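Local coordinates for D-glyceraldehyde dehydrogenase (NADP(+)) (Thermoplasma acidophilum, PDB 5IZD), which catalyses the NADP-dependent oxidation of D-glyceraldehyde to (R)-glycerate in the non-phosphorylated Entner-Doudoroff pathway, working as a homotetramer built as a dimer of dimers, at the interface of chains A and B and the interface of chains A and C. Sequence-based numbering; all coordinates share one arbitrary frame. Chains: chain A/B/C, D-glyceraldehyde dehydrogenase (NADP(+)).

Contact 1: the interface of chains A and B. Residues chain A 121-122, 133-134; chain B 121-122, 133-134.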
# COMPACT_ATOMS: atom_id res chain seq x y z
N GLU A 121 -3.02 -6.65 -7.02
CA GLU A 121 -3.31 -5.32 -7.55
C GLU A 121 -3.96 -5.45 -8.94
O GLU A 121 -3.77 -6.49 -9.64
CB GLU A 121 -2.05 -4.42 -7.54
CG GLU A 121 -1.47 -4.32 -6.14
CD GLU A 121 -0.51 -3.19 -5.85
OE1 GLU A 121 -0.19 -2.31 -6.70
OE2 GLU A 121 -0.06 -3.19 -4.67
N VAL A 122 -4.73 -4.44 -9.28
CA VAL A 122 -5.29 -4.28 -10.64
C VAL A 122 -4.76 -2.97 -11.16
O VAL A 122 -4.93 -1.91 -10.51
CB VAL A 122 -6.81 -4.20 -10.65
CG1 VAL A 122 -7.32 -4.12 -12.10
CG2 VAL A 122 -7.44 -5.40 -10.00
N PHE A 133 -3.80 -7.70 -14.20
CA PHE A 133 -4.13 -8.23 -12.88
C PHE A 133 -2.84 -8.73 -12.25
O PHE A 133 -2.09 -9.55 -12.84
CB PHE A 133 -5.18 -9.32 -13.00
CG PHE A 133 -6.46 -8.84 -13.58
CD1 PHE A 133 -7.37 -8.15 -12.80
CD2 PHE A 133 -6.72 -8.95 -14.95
CE1 PHE A 133 -8.53 -7.61 -13.36
CE2 PHE A 133 -7.90 -8.47 -15.49
CZ PHE A 133 -8.81 -7.79 -14.69
N GLN A 134 -2.54 -8.27 -11.05
CA GLN A 134 -1.35 -8.78 -10.36
C GLN A 134 -1.73 -9.61 -9.17
O GLN A 134 -2.20 -9.08 -8.21
CB GLN A 134 -0.45 -7.61 -10.01
CG GLN A 134 -0.03 -6.90 -11.28
CD GLN A 134 0.78 -5.68 -11.04
OE1 GLN A 134 0.47 -4.86 -10.18
NE2 GLN A 134 1.84 -5.53 -11.81
N GLU B 121 -7.25 -3.36 -6.37
CA GLU B 121 -6.78 -4.56 -5.64
C GLU B 121 -7.46 -5.83 -6.10
O GLU B 121 -8.54 -5.78 -6.71
CB GLU B 121 -6.92 -4.37 -4.11
CG GLU B 121 -6.21 -3.09 -3.73
CD GLU B 121 -5.88 -2.87 -2.29
OE1 GLU B 121 -6.24 -3.68 -1.39
OE2 GLU B 121 -5.23 -1.78 -2.07
N VAL B 122 -6.82 -6.97 -5.82
CA VAL B 122 -7.39 -8.31 -6.03
C VAL B 122 -7.28 -9.02 -4.71
O VAL B 122 -6.15 -9.11 -4.17
CB VAL B 122 -6.63 -9.15 -7.07
CG1 VAL B 122 -7.32 -10.51 -7.26
CG2 VAL B 122 -6.55 -8.39 -8.40
N PHE B 133 -12.36 -8.60 -7.23
CA PHE B 133 -11.58 -7.54 -7.91
C PHE B 133 -12.03 -6.18 -7.40
O PHE B 133 -13.23 -5.90 -7.37
CB PHE B 133 -11.78 -7.69 -9.44
CG PHE B 133 -11.29 -9.02 -9.97
CD1 PHE B 133 -9.93 -9.25 -10.15
CD2 PHE B 133 -12.16 -10.09 -10.16
CE1 PHE B 133 -9.47 -10.50 -10.60
CE2 PHE B 133 -11.68 -11.33 -10.59
CZ PHE B 133 -10.35 -11.53 -10.82
N GLN B 134 -11.11 -5.31 -7.05
CA GLN B 134 -11.47 -3.98 -6.56
C GLN B 134 -10.88 -2.93 -7.46
O GLN B 134 -9.68 -2.73 -7.45
CB GLN B 134 -10.98 -3.80 -5.12
CG GLN B 134 -11.81 -4.66 -4.21
CD GLN B 134 -11.31 -4.69 -2.77
OE1 GLN B 134 -10.18 -4.30 -2.48
NE2 GLN B 134 -12.15 -5.20 -1.87
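Strands 120-124 of chains A and B run antiparallel with A:Glu121 bridged to B:Glu121, their CA atoms 4.0 Å apart across the local two-fold axis. The pair lies within a symmetric interface of the tetramer, and Glu121, Val122 and Phe133 each face their own copy. One residue along, A:Val122 and B:Val122 cross at about a right angle and touch through their CG2 methyls, at 3.5 Å. CG1 of each valine stands anti to the backbone N (chi1 -177° in chain A), which places CG2 beside that N and turns it toward the other chain. The same methyl also rests on the opposing backbone, A:Val122 CG2 lying 3.5 Å from the carbonyl B:Glu121 O. The neighbouring strand 130-138 of each chain supplies a phenylalanine, A:Phe133 and B:Phe133, whose rings meet edge to face, centroids 5.3 Å apart and planes turned by 68°; the valines and rings together form a small apolar core. The like-charged carboxylates of A:Glu121 and B:Glu121 do not touch, their OE2 atoms staying 5.9 Å apart. Within the aromatic pair, the nearest approach is A:Phe133 CD1 to B:Phe133 CE1, 3.8 Å.

Contact 2: the interface of chains A and C. Residues chain A 429-430, 450; chain C 137-139, 469, 471.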
# COMPACT_ATOMS: atom_id res chain seq x y z
N ARG A 429 23.75 3.55 8.66
CA ARG A 429 23.35 2.72 7.55
C ARG A 429 23.24 1.31 8.05
O ARG A 429 24.03 0.44 7.62
CB ARG A 429 24.33 2.85 6.41
CG ARG A 429 24.35 4.23 5.78
CD ARG A 429 23.23 4.40 4.78
NE ARG A 429 23.46 3.62 3.59
CZ ARG A 429 22.57 3.48 2.60
NH1 ARG A 429 21.39 4.07 2.66
NH2 ARG A 429 22.86 2.74 1.54
N PHE A 430 22.29 1.11 8.97
CA PHE A 430 22.03 -0.21 9.59
C PHE A 430 20.55 -0.47 9.43
O PHE A 430 19.76 0.48 9.34
CB PHE A 430 22.44 -0.23 11.06
CG PHE A 430 23.89 -0.48 11.24
CD1 PHE A 430 24.81 0.52 10.93
CD2 PHE A 430 24.35 -1.73 11.62
CE1 PHE A 430 26.18 0.29 11.00
CE2 PHE A 430 25.72 -1.98 11.69
CZ PHE A 430 26.63 -0.96 11.39
N PHE A 450 21.98 -4.08 5.99
CA PHE A 450 22.82 -3.66 4.86
C PHE A 450 24.06 -4.54 4.79
O PHE A 450 24.40 -5.24 5.77
CB PHE A 450 23.28 -2.17 5.02
CG PHE A 450 22.17 -1.18 4.98
CD1 PHE A 450 21.34 -1.02 6.07
CD2 PHE A 450 21.91 -0.43 3.82
CE1 PHE A 450 20.27 -0.12 6.02
CE2 PHE A 450 20.84 0.47 3.75
CZ PHE A 450 20.04 0.64 4.86
N VAL C 137 15.40 3.86 1.83
CA VAL C 137 16.59 4.57 1.39
C VAL C 137 17.30 3.85 0.28
O VAL C 137 16.98 2.74 0.03
CB VAL C 137 17.54 4.80 2.56
CG1 VAL C 137 16.84 5.56 3.64
CG2 VAL C 137 18.11 3.49 3.07
N PRO C 138 18.25 4.48 -0.39
CA PRO C 138 18.90 3.75 -1.46
C PRO C 138 19.88 2.68 -0.97
O PRO C 138 20.38 2.74 0.10
CB PRO C 138 19.66 4.82 -2.23
CG PRO C 138 19.68 6.00 -1.39
CD PRO C 138 18.59 5.90 -0.40
N TYR C 139 20.10 1.69 -1.79
CA TYR C 139 21.11 0.67 -1.47
C TYR C 139 22.49 1.26 -1.57
O TYR C 139 23.35 0.84 -0.88
CB TYR C 139 21.02 -0.51 -2.42
CG TYR C 139 19.98 -1.48 -2.07
CD1 TYR C 139 18.67 -1.30 -2.49
CD2 TYR C 139 20.31 -2.62 -1.31
CE1 TYR C 139 17.69 -2.22 -2.15
CE2 TYR C 139 19.32 -3.55 -0.98
CZ TYR C 139 18.02 -3.33 -1.41
OH TYR C 139 17.02 -4.23 -1.11
N LYS C 469 16.08 0.13 0.06
CA LYS C 469 16.19 -0.68 1.24
C LYS C 469 15.32 -0.08 2.33
O LYS C 469 15.41 1.12 2.63
CB LYS C 469 17.64 -0.68 1.70
CG LYS C 469 17.91 -1.63 2.86
CD LYS C 469 17.99 -3.06 2.32
CE LYS C 469 17.75 -4.08 3.39
NZ LYS C 469 18.12 -5.39 2.85
N LYS C 471 14.74 0.38 6.18
CA LYS C 471 15.39 0.36 7.50
C LYS C 471 14.41 0.82 8.60
O LYS C 471 13.52 1.62 8.34
CB LYS C 471 16.69 1.23 7.49
CG LYS C 471 16.42 2.75 7.53
CD LYS C 471 17.57 3.63 7.02
CE LYS C 471 18.87 3.53 7.84
NZ LYS C 471 18.84 3.92 9.28
O HOH W 1 17.87 1.83 10.77
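A:Arg429 holds the backbone carbonyl of C:Pro138 with both terminal guanidinium nitrogens, which converge on one oxygen as hydrogen-bond donors. NH2 lies 2.9 Å from C:Pro138 O and NH1 3.1 Å from the same C:Pro138 O. That oxygen is nearly in the guanidinium plane; NH1 approaches in the carbonyl plane, whereas NH2 is tilted from it by 28°. Bends at chi2 (-82°) and chi3 (-71°) fold the arginine back over A:Phe450, whose CE2 sits over the centre of one guanidinium face and would help fix its rotation. The tight part continues around this ring. C:Val137 CG2 meets its edge in plane, 3.9 Å from A:Phe450 CZ, and the aliphatic stem of C:Lys469 runs antiparallel to the phenylalanine side chain, with CG 3.7 Å from A:Phe450 CZ. On its own chain, C:Lys469 CB also covers a face of the C:Tyr139 ring. The watery side is looser: C:Lys471, bent at chi3 and chi4, reaches the carbonyl of A:Phe430 through a water, which lies 2.7 Å from C:Lys471 NZ and 2.7 Å from A:Phe430 O. Joining the segment after helix 418-427 and A:Phe450, just before 3-10 helix 451-453, to strands 130-138 and 468-476 and the adjoining C:Tyr139, the site ties two subunits of the homotetramer together.

Contact 3: the interface of chains A and C. Residues chain A 267-268, 436-438; chain C 130, 482, 484.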
# COMPACT_ATOMS: atom_id res chain seq x y z
N LYS A 267 21.47 0.03 31.46
CA LYS A 267 20.49 -1.04 31.50
C LYS A 267 20.38 -1.71 30.14
O LYS A 267 20.37 -2.96 30.05
CB LYS A 267 19.13 -0.50 31.83
CG LYS A 267 18.88 -0.28 33.30
CD LYS A 267 17.45 0.24 33.47
CE LYS A 267 17.16 0.52 34.93
NZ LYS A 267 15.88 1.28 35.04
N THR A 268 20.25 -0.89 29.10
CA THR A 268 20.16 -1.39 27.74
C THR A 268 21.44 -2.14 27.31
O THR A 268 21.35 -3.14 26.58
CB THR A 268 19.85 -0.27 26.74
OG1 THR A 268 18.70 0.48 27.18
CG2 THR A 268 19.64 -0.83 25.34
N ASN A 436 17.35 5.03 22.45
CA ASN A 436 17.00 5.15 23.86
C ASN A 436 16.16 3.98 24.37
O ASN A 436 15.32 4.12 25.26
CB ASN A 436 16.35 6.51 24.17
CG ASN A 436 17.28 7.66 23.84
OD1 ASN A 436 18.49 7.67 24.15
ND2 ASN A 436 16.71 8.64 23.24
N MET A 437 16.43 2.81 23.81
CA MET A 437 15.71 1.61 24.21
C MET A 437 16.43 0.37 23.71
O MET A 437 17.20 0.44 22.78
CB MET A 437 14.29 1.62 23.65
CG MET A 437 14.17 1.57 22.12
SD MET A 437 12.44 1.49 21.54
CE MET A 437 12.16 -0.29 21.62
N PRO A 438 16.20 -0.80 24.38
CA PRO A 438 16.75 -2.05 23.88
C PRO A 438 15.93 -2.64 22.75
O PRO A 438 14.85 -2.19 22.43
CB PRO A 438 16.63 -2.98 25.12
CG PRO A 438 15.36 -2.52 25.76
CD PRO A 438 15.39 -1.01 25.60
N ARG C 130 6.31 4.41 22.36
CA ARG C 130 7.24 3.90 21.37
C ARG C 130 6.60 3.89 19.95
O ARG C 130 5.43 3.67 19.79
CB ARG C 130 7.67 2.48 21.73
CG ARG C 130 8.58 2.43 22.97
CD ARG C 130 8.84 0.99 23.42
NE ARG C 130 9.88 1.01 24.44
CZ ARG C 130 10.48 -0.09 24.92
NH1 ARG C 130 10.13 -1.30 24.47
NH2 ARG C 130 11.43 0.03 25.84
N LEU C 482 13.75 2.76 32.02
CA LEU C 482 13.42 1.55 31.28
C LEU C 482 13.20 0.46 32.28
O LEU C 482 13.87 0.44 33.33
CB LEU C 482 14.57 1.17 30.35
CG LEU C 482 14.72 2.15 29.17
CD1 LEU C 482 16.06 1.89 28.51
CD2 LEU C 482 13.58 2.06 28.17
N ILE C 484 13.52 -3.57 31.86
CA ILE C 484 13.88 -4.68 30.97
C ILE C 484 13.75 -5.96 31.79
O ILE C 484 14.33 -6.10 32.88
CB ILE C 484 15.31 -4.52 30.40
CG1 ILE C 484 15.46 -3.20 29.63
CG2 ILE C 484 15.69 -5.73 29.52
CD1 ILE C 484 16.87 -2.90 29.16
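A:Lys267 reaches across to the backbone of C:Leu482, its terminal NZ donating a hydrogen bond to C:Leu482 O at 2.8 Å. The nitrogen approaches in the carbonyl plane, with a C=O...N angle of 155°, at the end of a chain extended beyond CG. Beside it, methyl groups pack on carbon and on polar atoms alike. The ring atom A:Pro438 CG abuts the end methyl C:Ile484 CD1 at 3.7 Å, and the same C:Ile484 CD1 lies 3.6 Å from the carbonyl A:Lys267 O. C:Leu482 CD1 packs 3.3 Å from the hydroxyl A:Thr268 OG1. At the other end of the patch, A:Met437 lays its terminal methyl over one guanidinium face of C:Arg130, CE standing 3.5 Å above the plane and toward its rim. The two side chains come from opposite directions: the arginine is extended from CG to NE, while a bend at chi3 (-86°) turns the methionine methyl down onto it. Further out, C:Leu482 CD2 lies in plane at the edge of that guanidinium and may help to steady it. On chain A the surface comes from helix 262-274 and the segment following strand 432-435; chain C packs against it with its C-terminal stretch beyond strand 468-476 and the start of strand 130-138.

The centres of the C-alpha atoms of contacts 1 and 2 lie about 30 Å apart, those of contacts 2 and 3 about 24 Å, and those of contacts 1 and 3 about 42 Å. Contacts 2 and 3 belong to one A-C interface; contact 1 joins A to B. Strand 130-138 takes part in all three, so this element serves both kinds of interface in the dimer of dimers. Strand 468-476 and the stretch after it continue from contact 2 to contact 3. From the catalytic glutamate, the centres of contacts 1 and 3 are about 31 and 20 Å (A:Glu247) and that of contact 2 about 22 Å (C:Glu247), consistent with a role in assembly.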